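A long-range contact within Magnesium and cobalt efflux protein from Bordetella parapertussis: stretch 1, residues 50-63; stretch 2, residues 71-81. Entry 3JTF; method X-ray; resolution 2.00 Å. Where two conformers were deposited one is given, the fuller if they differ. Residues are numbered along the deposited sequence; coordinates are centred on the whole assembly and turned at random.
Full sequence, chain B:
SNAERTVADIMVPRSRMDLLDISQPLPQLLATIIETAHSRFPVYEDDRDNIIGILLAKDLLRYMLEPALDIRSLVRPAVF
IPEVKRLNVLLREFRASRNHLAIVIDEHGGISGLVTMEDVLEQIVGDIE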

# COMPACT_ATOMS: atom_id res chain seq x y z
N ASN B 50 -3.71 -17.30 16.27
CA ASN B 50 -2.34 -17.85 16.16
C ASN B 50 -1.64 -17.25 14.92
O ASN B 50 -1.42 -17.92 13.89
CB ASN B 50 -2.38 -19.37 16.14
CG ASN B 50 -0.99 -19.99 16.23
OD1 ASN B 50 -0.16 -19.51 16.96
ND2 ASN B 50 -0.74 -21.05 15.47
N ILE B 51 -1.32 -15.97 15.03
CA ILE B 51 -0.75 -15.19 13.98
C ILE B 51 0.71 -15.58 13.81
O ILE B 51 1.49 -15.57 14.78
CB ILE B 51 -0.79 -13.68 14.30
CG1 ILE B 51 -2.21 -13.19 14.43
CG2 ILE B 51 -0.06 -12.83 13.18
CD1 ILE B 51 -3.01 -13.33 13.22
N ILE B 52 1.10 -15.96 12.60
CA ILE B 52 2.46 -16.43 12.35
C ILE B 52 3.23 -15.41 11.51
O ILE B 52 4.37 -15.65 11.15
CB ILE B 52 2.49 -17.83 11.70
CG1 ILE B 52 1.69 -17.85 10.40
CG2 ILE B 52 1.95 -18.93 12.69
CD1 ILE B 52 2.10 -18.98 9.46
N GLY B 53 2.60 -14.29 11.19
CA GLY B 53 3.23 -13.22 10.49
C GLY B 53 2.32 -12.42 9.56
O GLY B 53 1.11 -12.48 9.69
N ILE B 54 2.94 -11.66 8.67
CA ILE B 54 2.28 -10.79 7.72
C ILE B 54 2.71 -11.14 6.31
O ILE B 54 3.89 -11.32 6.04
CB ILE B 54 2.64 -9.31 7.93
CG1 ILE B 54 2.48 -8.92 9.41
CG2 ILE B 54 1.80 -8.40 6.96
CD1 ILE B 54 1.04 -8.92 9.93
N LEU B 55 1.74 -11.26 5.41
CA LEU B 55 2.05 -11.51 4.00
C LEU B 55 1.76 -10.24 3.22
O LEU B 55 0.67 -9.67 3.34
CB LEU B 55 1.19 -12.65 3.43
CG LEU B 55 1.42 -12.99 1.94
CD1 LEU B 55 2.84 -13.62 1.75
CD2 LEU B 55 0.36 -13.96 1.50
N LEU B 56 2.75 -9.79 2.47
CA LEU B 56 2.56 -8.74 1.46
C LEU B 56 2.10 -9.43 0.17
O LEU B 56 2.80 -10.27 -0.38
CB LEU B 56 3.88 -7.98 1.27
CG LEU B 56 3.91 -6.80 0.29
CD1 LEU B 56 3.10 -5.54 0.77
CD2 LEU B 56 5.39 -6.42 -0.03
N ALA B 57 0.91 -9.09 -0.29
CA ALA B 57 0.26 -9.75 -1.44
C ALA B 57 1.16 -9.84 -2.67
O ALA B 57 1.17 -10.86 -3.34
CB ALA B 57 -0.99 -9.01 -1.85
N LYS B 58 1.91 -8.77 -2.93
CA LYS B 58 2.72 -8.71 -4.13
C LYS B 58 3.87 -9.74 -4.12
O LYS B 58 4.33 -10.16 -5.19
CB LYS B 58 3.24 -7.28 -4.35
CG LYS B 58 4.32 -6.83 -3.43
CD LYS B 58 4.67 -5.33 -3.69
CE LYS B 58 6.03 -5.15 -4.38
NZ LYS B 58 6.08 -3.80 -5.12
N ASP B 59 4.28 -10.18 -2.94
CA ASP B 59 5.26 -11.25 -2.84
C ASP B 59 4.80 -12.56 -3.46
O ASP B 59 5.64 -13.39 -3.87
CB ASP B 59 5.71 -11.45 -1.39
CG ASP B 59 6.74 -10.40 -0.95
OD1 ASP B 59 7.45 -9.93 -1.84
OD2 ASP B 59 6.88 -10.10 0.27
N LEU B 60 3.49 -12.77 -3.57
CA LEU B 60 3.04 -14.01 -4.21
C LEU B 60 3.39 -14.04 -5.71
O LEU B 60 3.34 -15.10 -6.33
CB LEU B 60 1.53 -14.24 -4.00
CG LEU B 60 1.10 -14.70 -2.59
CD1 LEU B 60 -0.41 -14.96 -2.59
CD2 LEU B 60 1.85 -15.97 -2.18
N LEU B 61 3.76 -12.90 -6.29
CA LEU B 61 4.24 -12.88 -7.68
C LEU B 61 5.53 -13.67 -7.86
O LEU B 61 5.87 -14.03 -8.97
CB LEU B 61 4.47 -11.45 -8.17
CG LEU B 61 3.17 -10.67 -8.31
CD1 LEU B 61 3.53 -9.13 -8.44
CD2 LEU B 61 2.34 -11.20 -9.48
N ARG B 62 6.24 -13.93 -6.78
CA ARG B 62 7.43 -14.79 -6.83
C ARG B 62 7.15 -16.23 -7.25
O ARG B 62 8.07 -16.95 -7.60
CB ARG B 62 8.12 -14.76 -5.50
CG ARG B 62 8.70 -13.42 -5.15
CD ARG B 62 9.16 -13.44 -3.72
NE ARG B 62 9.56 -12.13 -3.20
CZ ARG B 62 10.78 -11.59 -3.30
NH1 ARG B 62 11.75 -12.22 -3.93
NH2 ARG B 62 11.01 -10.40 -2.75
N TYR B 63 5.89 -16.66 -7.20
CA TYR B 63 5.48 -17.96 -7.78
C TYR B 63 5.93 -18.06 -9.22
O TYR B 63 6.25 -19.16 -9.69
CB TYR B 63 3.95 -18.15 -7.73
CG TYR B 63 3.36 -19.41 -8.40
CD1 TYR B 63 3.29 -20.63 -7.71
CD2 TYR B 63 2.83 -19.37 -9.71
CE1 TYR B 63 2.73 -21.79 -8.29
CE2 TYR B 63 2.26 -20.54 -10.31
CZ TYR B 63 2.21 -21.73 -9.58
OH TYR B 63 1.67 -22.87 -10.14
N ILE B 71 5.12 -20.65 0.34
CA ILE B 71 4.40 -19.43 0.71
C ILE B 71 4.75 -19.05 2.15
O ILE B 71 4.86 -17.89 2.53
CB ILE B 71 2.88 -19.65 0.66
CG1 ILE B 71 2.38 -20.28 -0.66
CG2 ILE B 71 2.12 -18.35 0.92
CD1 ILE B 71 3.11 -19.93 -1.96
N ARG B 72 4.95 -20.08 2.97
CA ARG B 72 5.36 -19.88 4.34
C ARG B 72 6.65 -19.04 4.43
O ARG B 72 6.80 -18.20 5.31
CB ARG B 72 5.45 -21.24 5.03
CG ARG B 72 5.51 -21.19 6.49
CD ARG B 72 5.69 -22.60 7.06
NE ARG B 72 4.49 -23.41 7.01
CZ ARG B 72 3.57 -23.46 7.97
NH1 ARG B 72 3.65 -22.68 9.06
NH2 ARG B 72 2.55 -24.29 7.83
N SER B 73 7.55 -19.17 3.46
CA SER B 73 8.79 -18.38 3.51
C SER B 73 8.58 -16.90 3.15
O SER B 73 9.43 -16.06 3.46
CB SER B 73 9.89 -19.00 2.65
OG SER B 73 9.47 -19.10 1.31
N LEU B 74 7.43 -16.57 2.56
CA LEU B 74 7.11 -15.17 2.27
C LEU B 74 6.54 -14.41 3.47
O LEU B 74 6.42 -13.20 3.43
CB LEU B 74 6.11 -15.10 1.11
CG LEU B 74 6.52 -15.72 -0.24
CD1 LEU B 74 5.39 -15.58 -1.27
CD2 LEU B 74 7.74 -15.05 -0.77
N VAL B 75 6.12 -15.14 4.51
CA VAL B 75 5.41 -14.56 5.65
C VAL B 75 6.47 -13.91 6.56
O VAL B 75 7.36 -14.58 7.04
CB VAL B 75 4.57 -15.61 6.38
CG1 VAL B 75 3.84 -14.98 7.59
CG2 VAL B 75 3.54 -16.24 5.40
N ARG B 76 6.39 -12.61 6.77
CA ARG B 76 7.41 -11.93 7.55
C ARG B 76 6.92 -11.79 8.99
O ARG B 76 5.71 -11.73 9.23
CB ARG B 76 7.73 -10.59 6.93
CG ARG B 76 8.24 -10.70 5.48
CD ARG B 76 9.78 -10.77 5.36
NE ARG B 76 10.35 -11.90 6.09
CZ ARG B 76 10.51 -13.13 5.61
NH1 ARG B 76 11.03 -14.05 6.39
NH2 ARG B 76 10.14 -13.45 4.37
N PRO B 77 7.87 -11.73 9.96
CA PRO B 77 7.42 -11.57 11.35
C PRO B 77 6.57 -10.29 11.52
O PRO B 77 6.86 -9.25 10.92
CB PRO B 77 8.72 -11.52 12.16
CG PRO B 77 9.79 -12.08 11.25
CD PRO B 77 9.34 -11.77 9.84
N ALA B 78 5.51 -10.41 12.30
CA ALA B 78 4.64 -9.29 12.61
C ALA B 78 5.30 -8.44 13.71
O ALA B 78 6.08 -8.92 14.52
CB ALA B 78 3.33 -9.79 13.09
N VAL B 79 4.99 -7.16 13.71
CA VAL B 79 5.30 -6.30 14.85
C VAL B 79 4.05 -6.24 15.71
O VAL B 79 2.96 -5.87 15.23
CB VAL B 79 5.71 -4.91 14.36
CG1 VAL B 79 6.17 -4.04 15.52
CG2 VAL B 79 6.86 -5.05 13.31
N PHE B 80 4.17 -6.66 16.97
CA PHE B 80 3.08 -6.61 17.91
C PHE B 80 3.24 -5.39 18.82
O PHE B 80 4.28 -5.23 19.43
CB PHE B 80 3.01 -7.88 18.78
CG PHE B 80 2.72 -9.13 18.00
CD1 PHE B 80 1.41 -9.51 17.77
CD2 PHE B 80 3.75 -9.90 17.50
CE1 PHE B 80 1.10 -10.67 17.00
CE2 PHE B 80 3.48 -11.04 16.73
CZ PHE B 80 2.14 -11.43 16.47
N ILE B 81 2.25 -4.51 18.87
CA ILE B 81 2.32 -3.30 19.67
C ILE B 81 1.17 -3.21 20.67
O ILE B 81 0.02 -3.62 20.37
CB ILE B 81 2.38 -2.00 18.81
CG1 ILE B 81 1.06 -1.73 18.13
CG2 ILE B 81 3.57 -2.07 17.77
CD1 ILE B 81 0.92 -0.32 17.44
O HOH W 1 6.78 -15.10 10.43
O HOH W 2 5.40 -10.93 2.47

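Stretch 1 runs as a strand (Ile 51 to Leu 56) into a 3-10 segment, and stretch 2 passes it in the antiparallel sense: Ile 71 and Leu 74 reach the 3-10 segment, while Val 75 to Phe 80 lie along the strand, which Arg 72 and Leu 74 also touch; together they bury 675 Å². Ile 71 opens the contact, its CG2 lying 3.9 Å from Leu 60 CD2 in an apolar pairing. Arg 72 has its CA-to-CB bond pointing away, yet its long chain returns to bring NH1 within 4.0 Å of Ile 52 CD1, a van der Waals contact, as NH1 and NH2 are hydrogen-bonded elsewhere in the structure. Leu 74, the most heavily covered residue, points toward stretch 1 and packs among Leu 55, Asp 59, Leu 60 and Arg 62: its CB is 3.6 Å from Leu 55 CD1, its CD1 is 3.7 Å from Leu 60 CD2 and 3.4 Å from Asp 59 O, and its CD2 is 3.6 Å from Arg 62 CD. The Arg 62 side chain is also held by a weak hydrogen bond, part of a salt bridge, from NE to Asp 59 OD1 (3.3 Å). Water 2 bridges the stretches, donating to Leu 74 O (2.7 Å) and Asp 59 OD2 (2.8 Å) and accepting from Leu 56 N (2.9 Å). Val 75 lays CG1 3.4 Å from Gly 53 CA, an approach allowed by the missing side chain: an ideal CB on Gly 53 would fall 2.5 Å from both Val 75 CG1 and Arg 76 O, and the backbone angles there also call for glycine. Arg 76 forms the single beta bridge, with Ile 54: Ile 54 N donates to Arg 76 O (2.8 Å) and Arg 76 N to Ile 54 O (2.9 Å), both nearly straight. The Arg 76 side chain instead folds back on its own stretch, where NH2 donates a hydrogen bond to Ser 73 O (2.9 Å). Beyond Pro 77, Ala 78 points toward the strand, its CB 3.9 Å from Ile 54 CG1. Phe 80 closes the contact with CZ 4.2 Å from Ile 51 CG2, a looser apolar touch.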